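Side-chain contact in early transcribed membrane protein 13 (Plasmodium falciparum, PDB 2VWA), which is of unknown biochemical function but binds phosphatidylethanolamine through its soluble domain, and is a malaria sporozoite membrane protein essential for liver stage development: residues L84-H87 with L88-Y92. Sequence-based numbering, arbitrary orientation.
Sequences LKYH and LQKVY. With PTY (phosphatidylethanolamine), chain G.
Lys90 reaches back along helix 74-99 to the ring of Tyr86, one turn earlier, and the two side chains form part of the pocket that holds phosphatidylethanolamine. The lysine chain bends at chi3 (-146°) and chi4 (78°), which brings NZ to 3.1 Å from Tyr86 CE1, an oblique approach to the ring. Lys90 CE follows the same ring, 3.6 Å from Tyr86 CZ.

Lipid packing involves both residues. Lys90 CB lies 3.7 Å from PTY C13, near the start of one acyl chain, and Tyr86 CD1 meets C24 of the same chain further along. Val91 approaches the ester end instead, its CG2 3.7 Å from PTY O10.

That methyl also makes a CH-pi contact with His87: CG2 sits over one face of the imidazole, 4.0 Å from the ring centroid. CG of His87 is anti to the backbone N (chi1 -178°), which carries the ring toward the later turn and under this methyl, while its NE2 is hydrogen-bonded to Gln36 of helix 21-41, itself a pocket residue.

Lys85 and Gln89 pair along a different side of the helix. The extended lysine passes the amide with CE 3.6 Å from Gln89 NE2, a contact of methylene with amide; the same NE2 is hydrogen-bonded to Asn52.

Backbone i to i+4 bonds carry these side chains, among them Leu88 N to Leu84 O at 2.8 Å and Val91 N to His87 O; Lys90 N to Tyr86 O is weak. Leu84 packs on Val61 of helix 54-67, Leu88 on Tyr56 of that helix and Ile35 of helix 21-41.

One stretch of helix thus serves both the protein core and the lipid. The bond to Gln36 and the Val91 methyl probably limit rotation of the imidazole. Along Tyr86 and Lys90, the acyl chain is met mainly by carbon-to-carbon packing.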
loop_
_atom_site.group_PDB
_atom_site.type_symbol
_atom_site.label_atom_id
_atom_site.label_comp_id
_atom_site.label_asym_id
_atom_site.label_seq_id
_atom_site.Cartn_x
_atom_site.Cartn_y
_atom_site.Cartn_z
ATOM N N LEU A 84 4.264 3.508 -0.620
ATOM C CA LEU A 84 3.624 2.627 -1.602
ATOM C C LEU A 84 3.425 3.280 -2.958
ATOM O O LEU A 84 3.606 2.632 -3.975
ATOM C CB LEU A 84 2.291 2.086 -1.063
ATOM C CG LEU A 84 2.385 0.705 -0.417
ATOM C CD1 LEU A 84 3.633 0.514 0.412
ATOM C CD2 LEU A 84 1.146 0.446 0.395
ATOM N N LYS A 85 3.087 4.557 -2.978
ATOM C CA LYS A 85 3.038 5.311 -4.224
ATOM C C LYS A 85 4.349 5.286 -4.994
ATOM O O LYS A 85 4.365 4.962 -6.178
ATOM C CB LYS A 85 2.613 6.753 -3.970
ATOM C CG LYS A 85 2.397 7.572 -5.247
ATOM C CD LYS A 85 1.826 8.912 -4.913
ATOM C CE LYS A 85 1.940 9.845 -6.093
ATOM N NZ LYS A 85 1.877 11.258 -5.626
ATOM N N TYR A 86 5.442 5.608 -4.328
ATOM C CA TYR A 86 6.711 5.655 -4.960
ATOM C C TYR A 86 7.050 4.252 -5.518
ATOM O O TYR A 86 7.511 4.121 -6.674
ATOM C CB TYR A 86 7.789 6.169 -3.975
ATOM C CG TYR A 86 9.146 6.479 -4.608
ATOM C CD1 TYR A 86 10.326 5.917 -4.106
ATOM C CD2 TYR A 86 9.242 7.317 -5.733
ATOM C CE1 TYR A 86 11.588 6.206 -4.690
ATOM C CE2 TYR A 86 10.479 7.620 -6.329
ATOM C CZ TYR A 86 11.645 7.055 -5.812
ATOM O OH TYR A 86 12.854 7.351 -6.434
ATOM N N HIS A 87 6.802 3.225 -4.710
ATOM C CA HIS A 87 7.084 1.883 -5.091
ATOM C C HIS A 87 6.253 1.496 -6.326
ATOM O O HIS A 87 6.804 1.008 -7.311
ATOM C CB HIS A 87 6.804 0.937 -3.915
ATOM C CG HIS A 87 7.115 -0.497 -4.206
ATOM N ND1 HIS A 87 8.406 -0.974 -4.309
ATOM C CD2 HIS A 87 6.303 -1.563 -4.410
ATOM C CE1 HIS A 87 8.379 -2.270 -4.557
ATOM N NE2 HIS A 87 7.115 -2.655 -4.622
ATOM N N LEU A 88 4.946 1.740 -6.296
ATOM C CA LEU A 88 4.110 1.380 -7.453
ATOM C C LEU A 88 4.560 2.013 -8.764
ATOM O O LEU A 88 4.457 1.386 -9.819
ATOM C CB LEU A 88 2.627 1.679 -7.208
ATOM C CG LEU A 88 1.698 0.504 -6.910
ATOM C CD1 LEU A 88 2.393 -0.833 -6.584
ATOM C CD2 LEU A 88 0.742 0.882 -5.841
ATOM N N GLN A 89 5.074 3.238 -8.694
ATOM C CA GLN A 89 5.526 3.939 -9.875
ATOM C C GLN A 89 6.647 3.204 -10.529
ATOM O O GLN A 89 6.705 3.087 -11.757
ATOM C CB GLN A 89 5.946 5.360 -9.519
ATOM C CG GLN A 89 4.737 6.272 -9.339
ATOM C CD GLN A 89 5.101 7.617 -8.771
ATOM O OE1 GLN A 89 6.262 7.877 -8.469
ATOM N NE2 GLN A 89 4.096 8.502 -8.633
ATOM N N LYS A 90 7.519 2.671 -9.688
ATOM C CA LYS A 90 8.635 1.860 -10.143
ATOM C C LYS A 90 8.232 0.451 -10.650
ATOM O O LYS A 90 8.786 -0.067 -11.626
ATOM C CB LYS A 90 9.639 1.735 -9.017
ATOM C CG LYS A 90 10.288 3.034 -8.620
ATOM C CD LYS A 90 11.625 2.689 -8.023
ATOM C CE LYS A 90 12.027 3.610 -6.929
ATOM N NZ LYS A 90 11.297 3.273 -5.679
ATOM N N VAL A 91 7.269 -0.164 -9.981
ATOM C CA VAL A 91 6.737 -1.415 -10.472
ATOM C C VAL A 91 6.160 -1.179 -11.885
ATOM O O VAL A 91 6.465 -1.912 -12.812
ATOM C CB VAL A 91 5.683 -2.010 -9.487
ATOM C CG1 VAL A 91 4.946 -3.200 -10.122
ATOM C CG2 VAL A 91 6.344 -2.405 -8.132
ATOM N N TYR A 92 5.368 -0.120 -12.035
ATOM C CA TYR A 92 4.756 0.227 -13.304
ATOM C C TYR A 92 5.767 0.543 -14.394
ATOM O O TYR A 92 5.570 0.200 -15.544
ATOM C CB TYR A 92 3.858 1.445 -13.098
ATOM C CG TYR A 92 2.900 1.731 -14.229
ATOM C CD1 TYR A 92 2.213 0.687 -14.856
ATOM C CD2 TYR A 92 2.663 3.038 -14.663
ATOM C CE1 TYR A 92 1.315 0.929 -15.875
ATOM C CE2 TYR A 92 1.759 3.298 -15.705
ATOM C CZ TYR A 92 1.087 2.221 -16.296
ATOM O OH TYR A 92 0.193 2.397 -17.311
HETATM C C1 PTY G . 11.115 -7.906 -8.739
HETATM C C2 PTY G . 8.194 -10.268 -13.689
HETATM C C3 PTY G . 7.109 -9.668 -12.799
HETATM O O4 PTY G . 11.723 -7.168 -7.680
HETATM C C5 PTY G . 9.823 -7.636 -10.847
HETATM C C6 PTY G . 10.149 -7.002 -9.496
HETATM O O7 PTY G . 10.737 -5.709 -9.677
HETATM C C8 PTY G . 9.816 -4.582 -9.503
HETATM O O10 PTY G . 8.712 -4.612 -10.024
HETATM C C11 PTY G . 10.222 -3.365 -8.694
HETATM C C12 PTY G . 11.499 -2.759 -9.275
HETATM C C13 PTY G . 11.726 -1.309 -8.849
HETATM C C14 PTY G . 12.232 -1.193 -7.414
HETATM C C15 PTY G . 13.735 -0.927 -7.351
HETATM C C16 PTY G . 14.303 -1.255 -5.971
HETATM C C17 PTY G . 14.186 -0.045 -5.045
HETATM C C18 PTY G . 14.689 -0.343 -3.637
HETATM C C19 PTY G . 14.984 0.953 -2.890
HETATM C C20 PTY G . 13.973 1.192 -1.770
HETATM C C21 PTY G . 13.040 2.361 -2.070
HETATM C C22 PTY G . 13.680 3.702 -1.718
HETATM C C23 PTY G . 13.065 4.336 -0.474
HETATM C C24 PTY G . 12.047 5.421 -0.826
HETATM C C25 PTY G . 11.078 5.596 0.339
HETATM C C26 PTY G . 9.838 6.408 -0.024
HETATM C C27 PTY G . 9.138 6.821 1.262
HETATM C C28 PTY G . 8.321 8.098 1.127
HETATM C C29 PTY G . 7.430 8.252 2.345
HETATM C C30 PTY G . 13.169 -6.987 -7.622
HETATM C C31 PTY G . 13.863 -6.011 -8.550
HETATM O O30 PTY G . 13.806 -7.636 -6.810
HETATM C C32 PTY G . 14.372 -4.796 -7.781
HETATM C C33 PTY G . 15.426 -4.046 -8.593
HETATM C C34 PTY G . 16.652 -3.700 -7.747
HETATM C C35 PTY G . 17.495 -2.622 -8.431
HETATM C C36 PTY G . 18.977 -2.991 -8.406
HETATM C C37 PTY G . 19.759 -2.092 -7.454
HETATM C C38 PTY G . 20.927 -2.846 -6.826
HETATM C C39 PTY G . 20.715 -3.075 -5.330
HETATM C C40 PTY G . 21.773 -2.350 -4.494
HETATM C C41 PTY G . 21.289 -2.108 -3.066
HETATM C C42 PTY G . 21.128 -0.617 -2.771
HETATM C C43 PTY G . 21.355 -0.317 -1.291
HETATM C C44 PTY G . 20.262 0.576 -0.736
HETATM P P1 PTY G . 8.082 -9.598 -10.306
HETATM O O11 PTY G . 7.176 -10.235 -11.486
HETATM O O12 PTY G . 7.206 -9.433 -9.085
HETATM O O13 PTY G . 9.348 -10.420 -10.191
HETATM O O14 PTY G . 8.476 -8.121 -10.851
HETATM N N1 PTY G . 7.579 -11.116 -14.692
#